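Local coordinates for D-3-phosphoglycerate dehydrogenase-related protein (Vibrio cholerae, PDB 4S1V) that probably catalyses the NAD-dependent interconversion of a D-2-hydroxy acid, such as D-3-phosphoglycerate, and the corresponding 2-oxo acid, at residues Ala117-Pro122 / Gly142-Gly147; Val251-Pro256 / Leu278-Val283; Val40-Leu45 / Glu62-His67. All blocks are in the same frame, centred on the assembly; numbering follows the deposited sequence.

Interaction 1. Residues Ala117-Pro122 / Gly142-Gly147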
loop_
_atom_site.group_PDB
_atom_site.type_symbol
_atom_site.label_atom_id
_atom_site.label_comp_id
_atom_site.label_asym_id
_atom_site.label_seq_id
_atom_site.Cartn_x
_atom_site.Cartn_y
_atom_site.Cartn_z
ATOM N N ALA C 117 13.461 -9.813 7.381
ATOM C CA ALA C 117 13.696 -9.351 6.018
ATOM C C ALA C 117 13.325 -10.436 5.011
ATOM O O ALA C 117 12.650 -10.170 4.019
ATOM C CB ALA C 117 15.152 -8.936 5.850
ATOM N N SER C 118 13.756 -11.661 5.290
ATOM C CA SER C 118 13.513 -12.791 4.396
ATOM C C SER C 118 12.028 -13.028 4.210
ATOM O O SER C 118 11.588 -13.355 3.116
ATOM C CB SER C 118 14.174 -14.063 4.923
ATOM O OG SER C 118 15.581 -13.955 4.864
ATOM N N ARG C 119 11.251 -12.851 5.272
ATOM C CA ARG C 119 9.842 -13.201 5.193
ATOM C C ARG C 119 8.901 -12.004 5.073
ATOM O O ARG C 119 7.683 -12.181 5.112
ATOM C CB ARG C 119 9.447 -14.137 6.344
ATOM C CG ARG C 119 10.219 -15.457 6.371
ATOM C CD ARG C 119 9.892 -16.384 5.196
ATOM N NE ARG C 119 8.544 -16.942 5.295
ATOM C CZ ARG C 119 8.240 -18.129 5.814
ATOM N NH1 ARG C 119 9.188 -18.938 6.280
ATOM N NH2 ARG C 119 6.975 -18.516 5.847
ATOM N N HIS C 120 9.474 -10.809 4.882
ATOM C CA HIS C 120 8.727 -9.542 4.786
ATOM C C HIS C 120 7.819 -9.318 5.952
ATOM O O HIS C 120 6.713 -8.792 5.808
ATOM C CB HIS C 120 7.944 -9.452 3.479
ATOM C CG HIS C 120 8.800 -9.604 2.251
ATOM N ND1 HIS C 120 9.827 -8.783 1.986
ATOM C CD2 HIS C 120 8.744 -10.524 1.205
ATOM C CE1 HIS C 120 10.405 -9.153 0.824
ATOM N NE2 HIS C 120 9.739 -10.223 0.351
ATOM N N LEU C 121 8.292 -9.711 7.128
ATOM C CA LEU C 121 7.454 -9.743 8.311
ATOM C C LEU C 121 6.856 -8.376 8.728
ATOM O O LEU C 121 5.651 -8.302 8.997
ATOM C CB LEU C 121 8.207 -10.420 9.458
ATOM C CG LEU C 121 7.375 -10.848 10.659
ATOM C CD1 LEU C 121 6.325 -11.878 10.254
ATOM C CD2 LEU C 121 8.299 -11.360 11.756
ATOM N N PRO C 122 7.673 -7.294 8.765
ATOM C CA PRO C 122 7.095 -6.021 9.225
ATOM C C PRO C 122 5.974 -5.480 8.324
ATOM O O PRO C 122 4.962 -4.998 8.836
ATOM C CB PRO C 122 8.297 -5.057 9.232
ATOM C CG PRO C 122 9.509 -5.932 9.231
ATOM C CD PRO C 122 9.110 -7.151 8.454
ATOM N N GLY C 142 8.016 -14.121 0.553
ATOM C CA GLY C 142 9.286 -14.248 1.248
ATOM C C GLY C 142 9.958 -15.584 0.934
ATOM O O GLY C 142 9.425 -16.394 0.161
ATOM N N ARG C 143 11.122 -15.813 1.540
ATOM C CA ARG C 143 11.991 -16.935 1.176
ATOM C C ARG C 143 12.600 -17.600 2.401
ATOM O O ARG C 143 12.941 -16.919 3.377
ATOM C CB ARG C 143 13.116 -16.456 0.254
ATOM C CG ARG C 143 12.659 -16.067 -1.143
ATOM C CD ARG C 143 13.686 -15.188 -1.837
ATOM N NE ARG C 143 14.887 -15.937 -2.203
ATOM C CZ ARG C 143 15.224 -16.273 -3.446
ATOM N NH1 ARG C 143 14.462 -15.926 -4.478
ATOM N NH2 ARG C 143 16.337 -16.963 -3.656
ATOM N N THR C 144 12.733 -18.926 2.353
ATOM C CA THR C 144 13.407 -19.661 3.417
ATOM C C THR C 144 14.917 -19.429 3.351
ATOM O O THR C 144 15.475 -19.114 2.283
ATOM C CB THR C 144 13.122 -21.182 3.352
ATOM O OG1 THR C 144 13.447 -21.681 2.050
ATOM C CG2 THR C 144 11.673 -21.480 3.649
ATOM N N LEU C 145 15.576 -19.586 4.491
ATOM C CA LEU C 145 17.031 -19.496 4.540
ATOM C C LEU C 145 17.684 -20.826 4.170
ATOM O O LEU C 145 18.774 -20.850 3.607
ATOM C CB LEU C 145 17.491 -19.044 5.923
ATOM C CG LEU C 145 17.065 -17.648 6.385
ATOM C CD1 LEU C 145 17.364 -17.502 7.867
ATOM C CD2 LEU C 145 17.771 -16.560 5.585
ATOM N N SER C 146 17.001 -21.921 4.509
ATOM C CA SER C 146 17.454 -23.285 4.240
ATOM C C SER C 146 17.892 -23.442 2.791
ATOM O O SER C 146 17.121 -23.153 1.881
ATOM C CB SER C 146 16.321 -24.273 4.542
ATOM O OG SER C 146 16.759 -25.611 4.377
ATOM N N GLY C 147 19.134 -23.879 2.587
ATOM C CA GLY C 147 19.687 -24.030 1.233
ATOM C C GLY C 147 20.479 -22.833 0.720
ATOM O O GLY C 147 21.387 -22.991 -0.097
HETATM O O HOH W 1 11.951 -18.300 6.303
#

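Interaction 2. Residues Val251-Pro256 / Leu278-Val283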
loop_
_atom_site.group_PDB
_atom_site.type_symbol
_atom_site.label_atom_id
_atom_site.label_comp_id
_atom_site.label_asym_id
_atom_site.label_seq_id
_atom_site.Cartn_x
_atom_site.Cartn_y
_atom_site.Cartn_z
ATOM N N VAL C 251 22.374 1.507 -4.588
ATOM C CA VAL C 251 22.211 0.148 -5.137
ATOM C C VAL C 251 20.832 -0.454 -4.837
ATOM O O VAL C 251 20.195 -1.025 -5.719
ATOM C CB VAL C 251 23.335 -0.797 -4.645
ATOM C CG1 VAL C 251 23.033 -2.245 -4.988
ATOM C CG2 VAL C 251 24.676 -0.395 -5.249
ATOM N N MET C 252 20.361 -0.304 -3.603
ATOM C CA MET C 252 19.043 -0.813 -3.233
ATOM C C MET C 252 17.908 -0.103 -3.979
ATOM O O MET C 252 16.938 -0.740 -4.410
ATOM C CB MET C 252 18.844 -0.746 -1.717
ATOM C CG MET C 252 19.781 -1.664 -0.940
ATOM S SD MET C 252 19.678 -3.385 -1.481
ATOM C CE MET C 252 21.416 -3.784 -1.588
ATOM N N GLN C 253 18.035 1.212 -4.139
ATOM C CA GLN C 253 17.035 1.982 -4.873
ATOM C C GLN C 253 16.956 1.489 -6.315
ATOM O O GLN C 253 15.867 1.340 -6.858
ATOM C CB GLN C 253 17.342 3.487 -4.810
ATOM C CG GLN C 253 17.073 4.255 -6.108
ATOM C CD GLN C 253 15.613 4.550 -6.318
ATOM O OE1 GLN C 253 15.129 4.634 -7.453
ATOM N NE2 GLN C 253 14.890 4.712 -5.212
ATOM N N ALA C 254 18.114 1.215 -6.908
ATOM C CA ALA C 254 18.212 0.755 -8.299
ATOM C C ALA C 254 17.708 -0.679 -8.533
ATOM O O ALA C 254 17.385 -1.058 -9.667
ATOM C CB ALA C 254 19.651 0.893 -8.786
ATOM N N ASN C 255 17.653 -1.476 -7.468
ATOM C CA ASN C 255 17.361 -2.903 -7.597
ATOM C C ASN C 255 16.318 -3.397 -6.601
ATOM O O ASN C 255 16.671 -3.977 -5.574
ATOM C CB ASN C 255 18.661 -3.704 -7.475
ATOM C CG ASN C 255 19.666 -3.339 -8.552
ATOM O OD1 ASN C 255 19.623 -3.866 -9.660
ATOM N ND2 ASN C 255 20.566 -2.416 -8.234
ATOM N N PRO C 256 15.023 -3.162 -6.895
ATOM C CA PRO C 256 13.948 -3.525 -5.963
ATOM C C PRO C 256 13.794 -5.029 -5.714
ATOM O O PRO C 256 13.132 -5.421 -4.760
ATOM C CB PRO C 256 12.686 -2.950 -6.623
ATOM C CG PRO C 256 13.040 -2.782 -8.060
ATOM C CD PRO C 256 14.504 -2.457 -8.082
ATOM N N LEU C 278 15.738 4.939 4.793
ATOM C CA LEU C 278 14.417 4.833 5.417
ATOM C C LEU C 278 13.237 4.946 4.443
ATOM O O LEU C 278 12.088 4.736 4.830
ATOM C CB LEU C 278 14.277 5.865 6.542
ATOM C CG LEU C 278 14.974 5.479 7.858
ATOM C CD1 LEU C 278 15.073 6.642 8.834
ATOM C CD2 LEU C 278 14.258 4.312 8.511
ATOM N N SER C 279 13.518 5.266 3.186
ATOM C CA SER C 279 12.463 5.404 2.186
ATOM C C SER C 279 12.418 4.282 1.148
ATOM O O SER C 279 11.812 4.452 0.096
ATOM C CB SER C 279 12.581 6.753 1.471
ATOM O OG SER C 279 12.475 7.819 2.398
ATOM N N LEU C 280 13.039 3.140 1.438
ATOM C CA LEU C 280 13.019 2.012 0.499
ATOM C C LEU C 280 12.279 0.813 1.078
ATOM O O LEU C 280 12.638 0.328 2.153
ATOM C CB LEU C 280 14.440 1.611 0.080
ATOM C CG LEU C 280 15.287 2.615 -0.698
ATOM C CD1 LEU C 280 16.658 2.022 -0.964
ATOM C CD2 LEU C 280 14.635 3.023 -2.018
ATOM N N PRO C 281 11.231 0.331 0.378
ATOM C CA PRO C 281 10.530 -0.865 0.849
ATOM C C PRO C 281 11.428 -2.101 0.936
ATOM O O PRO C 281 11.158 -2.985 1.753
ATOM C CB PRO C 281 9.434 -1.079 -0.202
ATOM C CG PRO C 281 9.886 -0.314 -1.408
ATOM C CD PRO C 281 10.619 0.873 -0.853
ATOM N N ASN C 282 12.479 -2.152 0.116
ATOM C CA ASN C 282 13.381 -3.311 0.091
ATOM C C ASN C 282 14.548 -3.275 1.092
ATOM O O ASN C 282 15.433 -4.136 1.055
ATOM C CB ASN C 282 13.886 -3.592 -1.340
ATOM C CG ASN C 282 14.724 -2.458 -1.913
ATOM O OD1 ASN C 282 14.603 -1.306 -1.505
ATOM N ND2 ASN C 282 15.582 -2.786 -2.879
ATOM N N VAL C 283 14.558 -2.282 1.979
ATOM C CA VAL C 283 15.550 -2.230 3.061
ATOM C C VAL C 283 14.844 -2.250 4.413
ATOM O O VAL C 283 14.024 -1.378 4.714
ATOM C CB VAL C 283 16.466 -0.986 2.966
ATOM C CG1 VAL C 283 17.439 -0.924 4.145
ATOM C CG2 VAL C 283 17.231 -0.979 1.652
#

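Interaction 3. Residues Val40-Leu45 / Glu62-His67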
loop_
_atom_site.group_PDB
_atom_site.type_symbol
_atom_site.label_atom_id
_atom_site.label_comp_id
_atom_site.label_asym_id
_atom_site.label_seq_id
_atom_site.Cartn_x
_atom_site.Cartn_y
_atom_site.Cartn_z
ATOM N N VAL C 40 24.106 22.896 24.138
ATOM C CA VAL C 40 23.103 22.359 25.068
ATOM C C VAL C 40 23.719 21.335 26.021
ATOM O O VAL C 40 23.389 21.319 27.213
ATOM C CB VAL C 40 21.898 21.739 24.320
ATOM C CG1 VAL C 40 20.916 21.104 25.292
ATOM C CG2 VAL C 40 21.188 22.798 23.485
ATOM N N LEU C 41 24.617 20.502 25.492
ATOM C CA LEU C 41 25.285 19.463 26.279
ATOM C C LEU C 41 26.177 20.044 27.363
ATOM O O LEU C 41 26.109 19.614 28.512
ATOM C CB LEU C 41 26.108 18.528 25.388
ATOM C CG LEU C 41 25.430 17.287 24.807
ATOM C CD1 LEU C 41 26.387 16.598 23.845
ATOM C CD2 LEU C 41 24.979 16.324 25.900
ATOM N N ILE C 42 27.013 21.011 26.986
ATOM C CA ILE C 42 27.870 21.719 27.938
ATOM C C ILE C 42 27.031 22.368 29.035
ATOM O O ILE C 42 27.318 22.197 30.224
ATOM C CB ILE C 42 28.783 22.748 27.233
ATOM C CG1 ILE C 42 29.928 22.026 26.512
ATOM C CG2 ILE C 42 29.343 23.767 28.223
ATOM C CD1 ILE C 42 30.490 22.783 25.325
ATOM N N GLU C 43 25.978 23.082 28.638
ATOM C CA GLU C 43 25.102 23.737 29.611
ATOM C C GLU C 43 24.375 22.727 30.494
ATOM O O GLU C 43 24.132 22.990 31.671
ATOM C CB GLU C 43 24.108 24.685 28.924
ATOM C CG GLU C 43 24.752 25.899 28.252
ATOM C CD GLU C 43 25.780 26.599 29.132
ATOM O OE1 GLU C 43 25.424 27.028 30.252
ATOM O OE2 GLU C 43 26.949 26.721 28.705
ATOM N N ARG C 44 24.046 21.573 29.923
ATOM C CA ARG C 44 23.349 20.511 30.647
ATOM C C ARG C 44 24.271 19.757 31.621
ATOM O O ARG C 44 23.866 19.427 32.740
ATOM C CB ARG C 44 22.685 19.557 29.646
ATOM C CG ARG C 44 22.226 18.219 30.197
ATOM C CD ARG C 44 21.639 17.339 29.100
ATOM N NE ARG C 44 20.365 17.853 28.597
ATOM C CZ ARG C 44 19.623 17.260 27.667
ATOM N NH1 ARG C 44 20.015 16.113 27.119
ATOM N NH2 ARG C 44 18.478 17.812 27.283
ATOM N N LEU C 45 25.513 19.519 31.201
ATOM C CA LEU C 45 26.434 18.655 31.948
ATOM C C LEU C 45 27.379 19.367 32.927
ATOM O O LEU C 45 28.149 18.704 33.632
ATOM C CB LEU C 45 27.244 17.772 30.980
ATOM C CG LEU C 45 26.463 16.862 30.019
ATOM C CD1 LEU C 45 27.400 16.147 29.051
ATOM C CD2 LEU C 45 25.592 15.867 30.769
ATOM N N GLU C 62 36.859 17.524 22.129
ATOM C CA GLU C 62 37.650 18.470 22.914
ATOM C C GLU C 62 36.777 19.625 23.407
ATOM O O GLU C 62 36.924 20.086 24.541
ATOM C CB GLU C 62 38.852 18.989 22.124
ATOM C CG GLU C 62 39.798 19.826 22.970
ATOM C CD GLU C 62 41.204 19.919 22.407
ATOM O OE1 GLU C 62 41.385 19.741 21.185
ATOM O OE2 GLU C 62 42.132 20.175 23.198
ATOM N N ASN C 63 35.862 20.069 22.549
ATOM C CA ASN C 63 34.879 21.085 22.908
ATOM C C ASN C 63 34.124 20.742 24.199
ATOM O O ASN C 63 33.987 21.587 25.081
ATOM C CB ASN C 63 33.908 21.309 21.745
ATOM C CG ASN C 63 32.940 22.453 21.995
ATOM O OD1 ASN C 63 33.308 23.493 22.542
ATOM N ND2 ASN C 63 31.694 22.266 21.583
ATOM N N LEU C 64 33.647 19.503 24.315
ATOM C CA LEU C 64 32.994 19.057 25.546
ATOM C C LEU C 64 33.963 19.084 26.729
ATOM O O LEU C 64 33.661 19.661 27.769
ATOM C CB LEU C 64 32.392 17.649 25.386
ATOM C CG LEU C 64 31.091 17.418 24.604
ATOM C CD1 LEU C 64 30.541 16.030 24.915
ATOM C CD2 LEU C 64 30.048 18.482 24.920
ATOM N N LEU C 65 35.128 18.471 26.551
ATOM C CA LEU C 65 36.137 18.375 27.605
ATOM C C LEU C 65 36.661 19.743 28.045
ATOM O O LEU C 65 36.940 19.956 29.227
ATOM C CB LEU C 65 37.296 17.487 27.140
ATOM C CG LEU C 65 36.979 16.010 26.864
ATOM C CD1 LEU C 65 37.953 15.432 25.849
ATOM C CD2 LEU C 65 36.996 15.192 28.148
ATOM N N ALA C 66 36.781 20.669 27.095
ATOM C CA ALA C 66 37.262 22.020 27.385
ATOM C C ALA C 66 36.294 22.799 28.271
ATOM O O ALA C 66 36.717 23.675 29.026
ATOM C CB ALA C 66 37.541 22.785 26.095
ATOM N N HIS C 67 35.006 22.463 28.200
ATOM C CA HIS C 67 33.974 23.248 28.875
ATOM C C HIS C 67 33.244 22.546 29.981
ATOM O O HIS C 67 32.157 22.976 30.396
ATOM C CB HIS C 67 33.004 23.802 27.847
ATOM C CG HIS C 67 33.656 24.724 26.862
ATOM N ND1 HIS C 67 34.024 25.977 27.186
ATOM C CD2 HIS C 67 34.040 24.529 25.537
ATOM C CE1 HIS C 67 34.601 26.561 26.124
ATOM N NE2 HIS C 67 34.607 25.674 25.112
#

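Interaction 1. Residues Ala117-Pro122 / Gly142-Gly147
Ser118 and Arg143 are joined by the one direct hydrogen bond of this contact: Arg143 N gives its hydrogen to Ser118 O at 3.0 Å, the donor standing 41° out of the carbonyl plane. The same oxygen lies 3.1 Å from Gly142 CA, an approach open to a residue without a side chain. The CA atoms of Arg119 and Gly142 are 4.1 Å apart, the nearest CA pair of the two segments.

A water adds a second polar link. It accepts from Arg119 NH1 at 2.8 Å, at the edge of the guanidinium, and donates weakly to Arg143 O. The Arg119 chain bends at chi2 (-68°), and CD lies 3.6 Å from Arg143 O, while its guanidinium also serves Ala105 O and Gly290 O of the second subunit.

The remaining contacts are van der Waals. Leu145 CD2 touches Ser118 OG at 3.5 Å, a hydroxyl already bonded to Ile114 O, and His120 CD2 lies 3.7 Å from Gly142 N.

His120, with positive phi, closes a Schellman motif and occupies the N-cap position of helix 121-129. The loop leading into strand 150-153 thus packs where helices 104-119 and 121-129 meet; Ala117 packs on Leu233 of strand 233-236 and Leu284 of strand 283-285.

Interaction 2. Residues Val251-Pro256 / Leu278-Val283
Asn282 reaches over to the C-terminal turn of helix 247-254, tying the last helix before strand 259-262 to the turn that opens edge strand 283-285 of the Rossmann-type nucleotide-binding domain. The polar part centres on one amide. Asn282 ND2 donates to Met252 O at 2.9 Å in a nearly straight bond (167°), with the acceptor close to the plane of the amide. The approach to the carbonyl is less regular, the donor standing 36° above its plane. Asn255 N, at 3.2 Å, reaches Met252 O from the opposite face, so two donors grip an oxygen in the last turn of the helix. Asn282 ND2 also bonds to Arg258 O. With chi1 at 63°, Asn282 CG sits between its own backbone N and carbonyl carbon, the crowded position; the bond to Met252 O turns the amide nitrogen to the helix end.

The backbone of the turn is type I, closed by Val283 N to Leu280 O at 3.2 Å. This turn presents two apolar side chains to the helix. Leu280 CD1 meets Met252 CB at 3.6 Å, and its CD2 lies 3.6 Å from Gln253 NE2, an amide nitrogen that donates to Asn12 of the third subunit. Val283 crosses the Met252 side chain at about a right angle, its CG2 lying 3.7 Å from Met252 CG. Within the helix end itself, Asn255 ND2 turns back to Val251 O at 2.9 Å, lying in the plane of that carbonyl and on one of its lone pairs.

Interaction 3. Residues Val40-Leu45 / Glu62-His67
Leu41 O accepts the N-H of Leu45 in a 2.8 Å bond between Leu45 N and Leu41 O. On the same helix the CB bonds of Leu41 and Ile42 both point toward the facing segment. No hydrogen bond crosses the contact, which is carried by hydrocarbon.

Ile42 is the main side chain. Its three outer carbons share His67 CB as a neighbour, and each adds a partner of its own: Leu64 CD2 for CG1, His67 O for CG2, Asn63 O for CD1. CG1 packs against Leu64 CD2 at 3.9 Å, the same methyl that meets Leu41 CB at 4.0 Å, so Leu64 CD2 touches both of two successive residues of helix 38-45. With Ile42 CG2 anti to the backbone N, this methyl lies 3.6 Å from His67 O, an oxygen that is hydrogen-bonded by Lys46 NZ.

Both helices belong to the layer flanking a five-stranded parallel sheet. Strand 50-53 lies between them in sequence, giving an alpha-beta-alpha unit in which the helices run roughly parallel. Their short segments come within 9.9 Å axis to axis and are inclined by 30°.

Ile42 CD1 lies against Asn63 of helix 62-66 and His67 just after it. It is 3.7 Å from Asn63 O and an equal 3.7 Å from His67 CB, and it meets the imidazole obliquely. The Asn63 amide also borders this methyl, while its ND2 donates to Glu38 OE1 at the start of the first helix.

Interactions 1 and 2 belong to the nucleotide-binding domain, their centres about 17 Å apart and their nearest atoms about 6 Å apart. They do not touch, yet strand 283-285 serves both: it begins at Val283 of interaction 2, and its Leu284 packs against Ala117 and Pro122 of interaction 1. Interaction 3 sits in the other sheet domain, its centre about 46 Å from that of interaction 1 and 39 Å from that of interaction 2. In this family the active site lies in the cleft between two such domains, so interactions 1 and 2 fall on one side of that division and interaction 3 on the other. Interactions 1 and 2 additionally reach neighbouring subunits, whereas no other chain touches interaction 3.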